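Local coordinates for protein RNA polymerase ECF-subfamily sigma factor (Streptomyces venezuelae, PDB 6DXO) that probably directs RNA polymerase to promoters needed for aerial mycelium formation, and is probably held inactive by an anti-sigma factor until released, at residues R28-R33 with A38-L43; F58-Q61 with A67-V70. All coordinates share one frame; numbering follows the deposited sequence.

Contact 1 of 2, residues R28-R33 with A38-L43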
# COMPACT_ATOMS: atom_id res chain seq x y z
N ARG A 28 -5.40 6.61 -0.17
CA ARG A 28 -6.36 7.66 0.15
C ARG A 28 -6.32 8.82 -0.83
O ARG A 28 -7.36 9.37 -1.16
CB ARG A 28 -6.20 8.15 1.59
CG ARG A 28 -6.59 7.08 2.62
CD ARG A 28 -6.71 7.69 3.99
NE ARG A 28 -5.41 7.81 4.65
CZ ARG A 28 -4.94 6.91 5.51
NH1 ARG A 28 -5.66 5.83 5.80
NH2 ARG A 28 -3.76 7.08 6.07
N TYR A 29 -5.13 9.17 -1.32
CA TYR A 29 -5.06 10.20 -2.35
C TYR A 29 -5.83 9.77 -3.61
O TYR A 29 -6.61 10.54 -4.20
CB TYR A 29 -3.60 10.54 -2.66
CG TYR A 29 -3.48 11.41 -3.90
CD1 TYR A 29 -3.71 12.79 -3.82
CD2 TYR A 29 -3.18 10.86 -5.14
CE1 TYR A 29 -3.60 13.61 -4.97
CE2 TYR A 29 -3.08 11.67 -6.29
CZ TYR A 29 -3.31 13.03 -6.19
OH TYR A 29 -3.23 13.81 -7.32
N ILE A 30 -5.62 8.51 -4.00
CA ILE A 30 -6.21 7.95 -5.21
C ILE A 30 -7.72 7.71 -5.05
O ILE A 30 -8.49 7.95 -5.99
CB ILE A 30 -5.49 6.64 -5.62
CG1 ILE A 30 -4.02 6.91 -6.01
CG2 ILE A 30 -6.18 5.94 -6.77
CD1 ILE A 30 -3.24 5.65 -6.40
N TYR A 31 -8.12 7.26 -3.87
CA TYR A 31 -9.47 6.74 -3.60
C TYR A 31 -10.57 7.67 -4.09
O TYR A 31 -11.58 7.24 -4.66
CB TYR A 31 -9.63 6.56 -2.08
CG TYR A 31 -10.88 5.83 -1.64
CD1 TYR A 31 -10.90 4.46 -1.60
CD2 TYR A 31 -12.02 6.52 -1.22
CE1 TYR A 31 -12.04 3.76 -1.18
CE2 TYR A 31 -13.17 5.83 -0.81
CZ TYR A 31 -13.16 4.46 -0.78
OH TYR A 31 -14.29 3.75 -0.37
N TYR A 32 -10.37 8.96 -3.83
CA TYR A 32 -11.42 9.95 -4.04
C TYR A 32 -11.39 10.47 -5.47
O TYR A 32 -12.23 11.29 -5.85
CB TYR A 32 -11.31 11.09 -3.01
CG TYR A 32 -11.48 10.66 -1.56
CD1 TYR A 32 -12.72 10.70 -0.93
CD2 TYR A 32 -10.39 10.24 -0.80
CE1 TYR A 32 -12.87 10.32 0.42
CE2 TYR A 32 -10.53 9.85 0.53
CZ TYR A 32 -11.76 9.91 1.13
OH TYR A 32 -11.87 9.53 2.45
N ARG A 33 -10.43 9.99 -6.26
CA ARG A 33 -10.18 10.47 -7.62
C ARG A 33 -10.50 9.45 -8.71
O ARG A 33 -10.31 9.74 -9.89
CB ARG A 33 -8.72 10.95 -7.77
CG ARG A 33 -8.46 12.20 -6.99
CD ARG A 33 -6.97 12.53 -6.88
NE ARG A 33 -6.78 13.84 -6.27
CZ ARG A 33 -6.92 14.11 -4.98
NH1 ARG A 33 -7.25 13.16 -4.11
NH2 ARG A 33 -6.73 15.36 -4.55
N ALA A 38 -11.50 -1.13 -6.42
CA ALA A 38 -10.59 -1.96 -7.21
C ALA A 38 -9.60 -1.13 -8.05
O ALA A 38 -8.41 -1.43 -8.11
CB ALA A 38 -11.38 -2.92 -8.10
N THR A 39 -10.11 -0.10 -8.71
CA THR A 39 -9.24 0.79 -9.46
C THR A 39 -8.26 1.50 -8.53
O THR A 39 -7.06 1.61 -8.84
CB THR A 39 -10.05 1.82 -10.27
OG1 THR A 39 -10.86 1.12 -11.23
CG2 THR A 39 -9.12 2.77 -11.00
N ALA A 40 -8.75 1.96 -7.39
CA ALA A 40 -7.88 2.64 -6.42
C ALA A 40 -6.78 1.69 -5.91
O ALA A 40 -5.61 2.08 -5.76
CB ALA A 40 -8.69 3.21 -5.27
N GLU A 41 -7.14 0.44 -5.67
CA GLU A 41 -6.17 -0.56 -5.23
C GLU A 41 -5.14 -0.82 -6.31
O GLU A 41 -3.93 -0.87 -6.04
CB GLU A 41 -6.87 -1.88 -4.84
CG GLU A 41 -7.79 -1.78 -3.63
CD GLU A 41 -8.75 -2.97 -3.49
OE1 GLU A 41 -8.77 -3.83 -4.39
OE2 GLU A 41 -9.47 -3.04 -2.48
N ASP A 42 -5.60 -0.98 -7.55
CA ASP A 42 -4.71 -1.26 -8.68
C ASP A 42 -3.72 -0.13 -8.95
O ASP A 42 -2.53 -0.38 -9.17
CB ASP A 42 -5.50 -1.57 -9.95
CG ASP A 42 -6.17 -2.94 -9.92
OD1 ASP A 42 -5.86 -3.74 -9.01
OD2 ASP A 42 -7.01 -3.21 -10.81
N LEU A 43 -4.20 1.10 -8.93
CA LEU A 43 -3.31 2.24 -9.13
C LEU A 43 -2.36 2.45 -7.93
O LEU A 43 -1.30 3.04 -8.07
CB LEU A 43 -4.11 3.52 -9.45
CG LEU A 43 -4.88 3.54 -10.78
CD1 LEU A 43 -5.59 4.88 -10.96
CD2 LEU A 43 -3.98 3.25 -11.96
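With CG2 anti to the backbone N and CG1 beside it (chi1 -65°), Ile30 lays one branch on Ala40 and, through an extended second torsion (179°), carries CD1 onward to Leu43. CG2 rests on the backbone of Ala40, 3.7 Å from its CA. CD1 of Ile30 reaches the CB of Leu43 at 3.8 Å and touches that residue's carbonyl as well. A beta-branched side chain suits this place because its two arms settle on successive turns of the same helix.

Alanine suits the other side. The CA atoms of Tyr31 and Ala40 are 5.2 Å apart, and the methyl group of Ala40 sits 4.0 Å from the CA of Tyr31, so a short side chain fits between the backbones. The Tyr31 ring turns off beyond it and brings CD1 obliquely to the same methyl. The side chains meet here through apolar contacts alone, while the turn that follows is tied by a polar contact: Arg33 NH1 bonds to Tyr29 O at 2.7 Å, on a lone pair in the carbonyl plane, though the bond is bent (138° at the hydrogen) and the oxygen is tilted out of the guanidinium plane, one face of which lies over CE1 of the Tyr29 ring.

Leu43 and Asp42 both belong to the probable polymerase core-binding motif, and the helix carrying it turns Leu43 to helix 12-31 and Asp42 to a salt bridge with Arg97. The contact thus joins consecutive helices 12-31 and 37-53 in sigma region 2, with helix 65-79 packed against both: Ala73 meets Ile30, and Val77 meets Leu43.

Contact 2 of 2, residues F58-Q61 with A67-V70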
# COMPACT_ATOMS: atom_id res chain seq x y z
N PHE A 58 16.21 8.08 -8.27
CA PHE A 58 15.75 8.89 -7.16
C PHE A 58 16.92 9.43 -6.36
O PHE A 58 17.20 8.96 -5.25
CB PHE A 58 14.81 8.06 -6.27
CG PHE A 58 14.12 8.85 -5.20
CD1 PHE A 58 13.16 9.80 -5.54
CD2 PHE A 58 14.39 8.63 -3.88
CE1 PHE A 58 12.50 10.52 -4.55
CE2 PHE A 58 13.73 9.34 -2.89
CZ PHE A 58 12.79 10.29 -3.23
N THR A 59 17.60 10.43 -6.92
CA THR A 59 18.87 10.90 -6.39
C THR A 59 19.04 12.42 -6.52
O THR A 59 20.12 12.95 -6.26
CB THR A 59 20.02 10.24 -7.16
OG1 THR A 59 19.82 10.43 -8.56
CG2 THR A 59 20.07 8.74 -6.87
N TRP A 60 17.98 13.11 -6.93
CA TRP A 60 18.04 14.56 -7.09
C TRP A 60 17.97 15.30 -5.75
O TRP A 60 17.41 14.80 -4.78
CB TRP A 60 16.98 15.07 -8.07
CG TRP A 60 15.57 14.75 -7.70
CD1 TRP A 60 14.74 15.49 -6.90
CD2 TRP A 60 14.81 13.60 -8.11
NE1 TRP A 60 13.52 14.87 -6.79
CE2 TRP A 60 13.54 13.72 -7.53
CE3 TRP A 60 15.09 12.50 -8.92
CZ2 TRP A 60 12.54 12.76 -7.72
CZ3 TRP A 60 14.10 11.56 -9.11
CH2 TRP A 60 12.85 11.69 -8.52
N GLN A 61 18.52 16.51 -5.74
CA GLN A 61 18.80 17.25 -4.51
C GLN A 61 17.69 17.30 -3.43
O GLN A 61 17.90 16.85 -2.30
CB GLN A 61 19.27 18.67 -4.84
CG GLN A 61 20.09 19.28 -3.73
CD GLN A 61 21.22 18.37 -3.30
OE1 GLN A 61 21.97 17.85 -4.12
NE2 GLN A 61 21.33 18.15 -1.99
N ALA A 67 6.25 12.54 -1.21
CA ALA A 67 5.84 13.48 -2.25
C ALA A 67 6.00 12.89 -3.64
O ALA A 67 5.18 13.12 -4.52
CB ALA A 67 6.62 14.80 -2.12
N TRP A 68 7.04 12.10 -3.84
CA TRP A 68 7.28 11.47 -5.13
C TRP A 68 6.18 10.46 -5.44
O TRP A 68 5.66 10.41 -6.55
CB TRP A 68 8.65 10.77 -5.10
CG TRP A 68 9.12 10.25 -6.41
CD1 TRP A 68 8.97 10.84 -7.63
CD2 TRP A 68 9.86 9.05 -6.63
NE1 TRP A 68 9.55 10.06 -8.60
CE2 TRP A 68 10.12 8.96 -8.01
CE3 TRP A 68 10.32 8.03 -5.78
CZ2 TRP A 68 10.82 7.89 -8.58
CZ3 TRP A 68 11.01 6.96 -6.35
CH2 TRP A 68 11.27 6.90 -7.73
N LEU A 69 5.84 9.66 -4.44
CA LEU A 69 4.75 8.70 -4.61
C LEU A 69 3.47 9.43 -5.03
O LEU A 69 2.79 9.02 -5.95
CB LEU A 69 4.52 7.93 -3.30
CG LEU A 69 5.58 6.87 -2.95
CD1 LEU A 69 5.34 6.29 -1.56
CD2 LEU A 69 5.61 5.74 -3.99
N VAL A 70 3.16 10.51 -4.34
CA VAL A 70 1.94 11.26 -4.62
C VAL A 70 1.94 11.81 -6.05
O VAL A 70 0.92 11.76 -6.76
CB VAL A 70 1.72 12.37 -3.58
CG1 VAL A 70 0.62 13.30 -4.03
CG2 VAL A 70 1.37 11.73 -2.22
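Phe58 and Trp60 lie in irregular backbone, while Trp68, which they both meet, sits within a helix. The nearest CA atoms, those of Phe58 and Trp68, are 9.1 Å apart, a gap that takes large rings to bridge. Phe58 and the indole of Trp68 form an offset stack, six-membered ring over phenyl, with centroids 4.4 Å apart and planes at 17°. In it CD1 of Phe58 comes to 3.4 Å from CE3 of Trp68. The two side chains slide past each other in opposite directions. With Trp60 they make an aromatic cluster between helix 65-79 and the loop that leads into it from helix 37-53; in other ECF sigma factors the corresponding loop of region 2 helps to read the promoter -10 element. Trp60 comes over the same face of Trp68 edge first, in a T-shaped pair with planes at 83°, CH2 of Trp60 lying 3.7 Å from NE1 of Trp68. An alanine in place of Trp68 would probably leave Phe58 without its stacking surface and the Trp60 edge without a face to meet, the two rings less fixed in their orientation. Phe58 O also accepts a hydrogen bond from Gln8 NE2.

Contacts 1 and 2 lie in series along the chain, with centres about 20 Å apart, and both belong to sigma region 2. Helix 65-79 relates them: Trp68, near its start, receives the loop of contact 2, while further along the same helix packs against both helices of contact 1. Segments 28-33 and 67-70 also touch, by packing of CE2 of Tyr29 on O of Val70 at 4.0 Å. Their surroundings differ. Contact 1 is mostly buried and borders the second chain of the complex, where Glu41 O accepts a hydrogen bond from Gln66 NE2 of that chain. Contact 2 is more peripheral, its centre about 21 Å from the centre of the chain, and touches no other protein chain of the assembly.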